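Local coordinates for putative methyltransferase (Porphyromonas gingivalis, PDB 3LL7), which is a putative methyltransferase, probably transferring methyl groups to a substrate that has not been identified, at residues M4-E10 with E39-A43. Numbering follows the deposited sequence.
Sequences MLFDEKE and EYRAA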
HETATM    1  N   MSE A   4     -20.158  11.218  22.271  1.00 25.36           N
HETATM    2  CA  MSE A   4     -19.529  12.259  23.144  1.00 24.35           C
HETATM    3  C   MSE A   4     -18.286  12.881  22.536  1.00 22.72           C
HETATM    4  O   MSE A   4     -17.297  12.145  22.283  1.00 24.17           O
HETATM    5  CB  MSE A   4     -19.137  11.637  24.475  1.00 24.96           C
HETATM    6  CG  MSE A   4     -20.214  11.624  25.468  1.00 26.91           C
HETATM    7 SE   MSE A   4     -19.364  11.265  27.147  0.75 33.92          SE
HETATM    8  CE  MSE A   4     -18.930  13.082  27.773  1.00 28.06           C
ATOM      9  N   LEU A   5     -18.309  14.204  22.289  1.00 20.20           N
ATOM     10  CA  LEU A   5     -17.103  14.895  21.777  1.00 16.78           C
ATOM     11  C   LEU A   5     -16.385  15.603  22.908  1.00 15.52           C
ATOM     12  O   LEU A   5     -17.016  16.149  23.812  1.00 14.69           O
ATOM     13  CB  LEU A   5     -17.415  15.868  20.622  1.00 17.70           C
ATOM     14  CG  LEU A   5     -17.355  15.130  19.274  1.00 18.41           C
ATOM     15  CD1 LEU A   5     -18.572  14.245  19.101  1.00 22.61           C
ATOM     16  CD2 LEU A   5     -17.175  16.020  18.076  1.00 20.31           C
ATOM     17  N   PHE A   6     -15.058  15.605  22.839  1.00 13.59           N
ATOM     18  CA  PHE A   6     -14.237  16.041  23.959  1.00 13.08           C
ATOM     19  C   PHE A   6     -13.401  17.254  23.614  1.00 13.03           C
ATOM     20  O   PHE A   6     -12.953  17.385  22.483  1.00 13.75           O
ATOM     21  CB  PHE A   6     -13.350  14.871  24.422  1.00 12.15           C
ATOM     22  CG  PHE A   6     -14.145  13.680  24.868  1.00 12.75           C
ATOM     23  CD1 PHE A   6     -13.983  12.452  24.258  1.00 13.35           C
ATOM     24  CD2 PHE A   6     -15.096  13.807  25.895  1.00 12.74           C
ATOM     25  CE1 PHE A   6     -14.750  11.354  24.641  1.00 14.23           C
ATOM     26  CE2 PHE A   6     -15.870  12.721  26.273  1.00 13.66           C
ATOM     27  CZ  PHE A   6     -15.694  11.492  25.654  1.00 13.60           C
ATOM     28  N   ASP A   7     -13.168  18.125  24.590  1.00 13.19           N
ATOM     29  CA  ASP A   7     -12.263  19.256  24.367  1.00 13.43           C
ATOM     30  C   ASP A   7     -10.875  18.846  24.806  1.00 13.40           C
ATOM     31  O   ASP A   7     -10.669  17.717  25.273  1.00 12.36           O
ATOM     32  CB  ASP A   7     -12.733  20.559  25.049  1.00 13.33           C
ATOM     33  CG  ASP A   7     -12.776  20.481  26.575  1.00 15.61           C
ATOM     34  OD1 ASP A   7     -12.177  19.575  27.220  1.00 15.36           O
ATOM     35  OD2 ASP A   7     -13.414  21.388  27.166  1.00 17.03           O
ATOM     36  N   GLU A   8      -9.917  19.753  24.648  1.00 13.51           N
ATOM     37  CA  GLU A   8      -8.526  19.413  24.992  1.00 13.37           C
ATOM     38  C   GLU A   8      -8.371  18.923  26.439  1.00 13.02           C
ATOM     39  O   GLU A   8      -7.672  17.923  26.694  1.00 11.98           O
ATOM     40  CB  GLU A   8      -7.611  20.607  24.704  1.00 14.22           C
ATOM     41  CG  GLU A   8      -6.149  20.448  25.146  1.00 17.01           C
ATOM     42  CD  GLU A   8      -5.382  19.301  24.439  1.00 19.75           C
ATOM     43  OE1 GLU A   8      -5.872  18.662  23.488  1.00 19.23           O
ATOM     44  OE2 GLU A   8      -4.254  19.026  24.872  1.00 21.95           O
ATOM     45  N   LYS A   9      -8.989  19.633  27.382  1.00 12.07           N
ATOM     46  CA  LYS A   9      -8.880  19.247  28.790  1.00 13.32           C
ATOM     47  C   LYS A   9      -9.386  17.804  29.036  1.00 11.79           C
ATOM     48  O   LYS A   9      -8.786  17.031  29.779  1.00 11.88           O
ATOM     49  CB  LYS A   9      -9.676  20.266  29.619  1.00 13.77           C
ATOM     50  CG  LYS A   9      -9.536  20.108  31.118  1.00 17.84           C
ATOM     51  CD  LYS A   9     -10.308  21.280  31.785  1.00 23.26           C
ATOM     52  CE  LYS A   9     -10.817  20.880  33.160  1.00 26.76           C
ATOM     53  NZ  LYS A   9      -9.668  20.839  34.089  1.00 28.52           N
ATOM     54  N   GLU A  10     -10.491  17.448  28.396  1.00 10.72           N
ATOM     55  CA  GLU A  10     -11.079  16.118  28.542  1.00 10.63           C
ATOM     56  C   GLU A  10     -10.227  15.049  27.870  1.00 10.42           C
ATOM     57  O   GLU A  10     -10.054  13.947  28.419  1.00 10.42           O
ATOM     58  CB  GLU A  10     -12.503  16.086  27.969  1.00 10.15           C
ATOM     59  CG  GLU A  10     -13.520  16.932  28.769  1.00 10.49           C
ATOM     60  CD  GLU A  10     -14.840  17.042  28.060  1.00 14.58           C
ATOM     61  OE1 GLU A  10     -14.827  17.471  26.895  1.00 13.26           O
ATOM     62  OE2 GLU A  10     -15.881  16.692  28.657  1.00 12.18           O
ATOM     63  N   GLU A  39     -19.350   9.507  33.028  1.00 15.18           N
ATOM     64  CA  GLU A  39     -19.498   9.961  31.641  1.00 14.16           C
ATOM     65  C   GLU A  39     -18.244   9.773  30.764  1.00 13.68           C
ATOM     66  O   GLU A  39     -18.329   9.875  29.548  1.00 14.50           O
ATOM     67  CB  GLU A  39     -20.024  11.401  31.590  1.00 14.48           C
ATOM     68  CG  GLU A  39     -19.081  12.484  32.074  1.00 15.27           C
ATOM     69  CD  GLU A  39     -19.173  12.756  33.596  1.00 17.95           C
ATOM     70  OE1 GLU A  39     -19.593  11.873  34.387  1.00 19.05           O
ATOM     71  OE2 GLU A  39     -18.818  13.880  34.008  1.00 19.88           O
ATOM     72  N   TYR A  40     -17.085   9.506  31.380  1.00 11.86           N
ATOM     73  CA  TYR A  40     -15.831   9.298  30.641  1.00 11.11           C
ATOM     74  C   TYR A  40     -15.363   7.846  30.574  1.00 11.26           C
ATOM     75  O   TYR A  40     -14.384   7.534  29.898  1.00 10.92           O
ATOM     76  CB  TYR A  40     -14.677  10.178  31.223  1.00 10.88           C
ATOM     77  CG  TYR A  40     -14.975  11.660  31.169  1.00 11.96           C
ATOM     78  CD1 TYR A  40     -15.136  12.310  29.943  1.00 13.27           C
ATOM     79  CD2 TYR A  40     -15.104  12.413  32.333  1.00 10.92           C
ATOM     80  CE1 TYR A  40     -15.422  13.656  29.885  1.00 13.45           C
ATOM     81  CE2 TYR A  40     -15.368  13.763  32.294  1.00 13.47           C
ATOM     82  CZ  TYR A  40     -15.556  14.380  31.059  1.00 12.49           C
ATOM     83  OH  TYR A  40     -15.838  15.723  30.993  1.00 13.83           O
ATOM     84  N   ARG A  41     -16.041   6.944  31.274  1.00 11.00           N
ATOM     85  CA  ARG A  41     -15.567   5.550  31.318  1.00 11.28           C
ATOM     86  C   ARG A  41     -15.569   4.846  29.943  1.00 11.70           C
ATOM     87  O   ARG A  41     -14.614   4.140  29.603  1.00 11.12           O
ATOM     88  CB  ARG A  41     -16.379   4.760  32.348  1.00 11.50           C
ATOM     89  CG  ARG A  41     -15.979   5.144  33.761  1.00 14.53           C
ATOM     90  CD  ARG A  41     -16.876   4.509  34.787  1.00 15.69           C
ATOM     91  NE  ARG A  41     -16.316   4.792  36.106  1.00 18.48           N
ATOM     92  CZ  ARG A  41     -16.609   4.113  37.204  1.00 24.40           C
ATOM     93  NH1 ARG A  41     -17.458   3.095  37.151  1.00 26.07           N
ATOM     94  NH2 ARG A  41     -16.026   4.433  38.357  1.00 25.91           N
ATOM     95  N   ALA A  42     -16.625   5.042  29.151  1.00 11.79           N
ATOM     96  CA  ALA A  42     -16.640   4.484  27.791  1.00 12.08           C
ATOM     97  C   ALA A  42     -15.443   4.968  26.951  1.00 12.21           C
ATOM     98  O   ALA A  42     -14.796   4.159  26.270  1.00 11.61           O
ATOM     99  CB  ALA A  42     -17.983   4.773  27.054  1.00 11.60           C
ATOM    100  N   ALA A  43     -15.159   6.273  27.003  1.00 12.14           N
ATOM    101  CA  ALA A  43     -14.040   6.836  26.250  1.00 12.15           C
ATOM    102  C   ALA A  43     -12.718   6.195  26.704  1.00 12.15           C
ATOM    103  O   ALA A  43     -11.878   5.867  25.872  1.00 11.72           O
ATOM    104  CB  ALA A  43     -13.976   8.367  26.432  1.00 12.44           C
TER
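Tyr40 reaches across from helix 38-57 and donates its hydroxyl hydrogen to Glu10, with OH 2.5 Å from Glu10 OE2. The bond uses the anti lone pair of OE2, and the carboxylate stands almost perpendicular to the phenol ring, at 86°. The other oxygen of the same carboxylate turns back to its own segment: Glu10 OE1 accepts from Asp7 N at 2.9 Å, while Glu10 N donates to Asp7 OD1 at 3.0 Å. These reciprocal bonds form a capping box at the start of helix 8-20, so the cap probably also helps to orient the carboxylate, whose rotation should be restricted with both oxygens engaged.

Beside this polar link lies the tightly packed part. The Phe6 ring meets both Tyr40 and Ala43, its CE1 lying 3.6 Å from Ala43 CB. Phe6 CE2 lies at the edge of the Tyr40 ring, 3.8 Å from Tyr40 CE1; the two planes are inclined at 53°. Phe6 holds CG anti to its carbonyl carbon, which sends the ring toward helix 38-57.

The solvent-exposed side is formed by selenomethionine Met4, the first modelled residue, and Glu39. The Met4 selenium nonetheless comes close, 3.0 Å from Glu39 O, which lies nearly in line with the CG-SE bond, consistent with a chalcogen-type contact. Packing is looser at the methyl: the chain bends at its last torsion (chi3 89°) to bring Met4 CE to 4.1 Å from Tyr40 CE1. Glu39 folds over its neighbour Tyr40, placing CG above the centre of that ring.

The contact thus ties the N-terminal loop and first turn of helix 8-20 to the early part of helix 38-57, at the surface about 33 Å from the centre of the chain. Ile11 and Ile14 of helix 8-20 continue the apolar packing around Phe6, and Glu8 hydrogen-bonds His133 of helix 125-138, which connects strands 117-122 and 144-149 of the larger sheet.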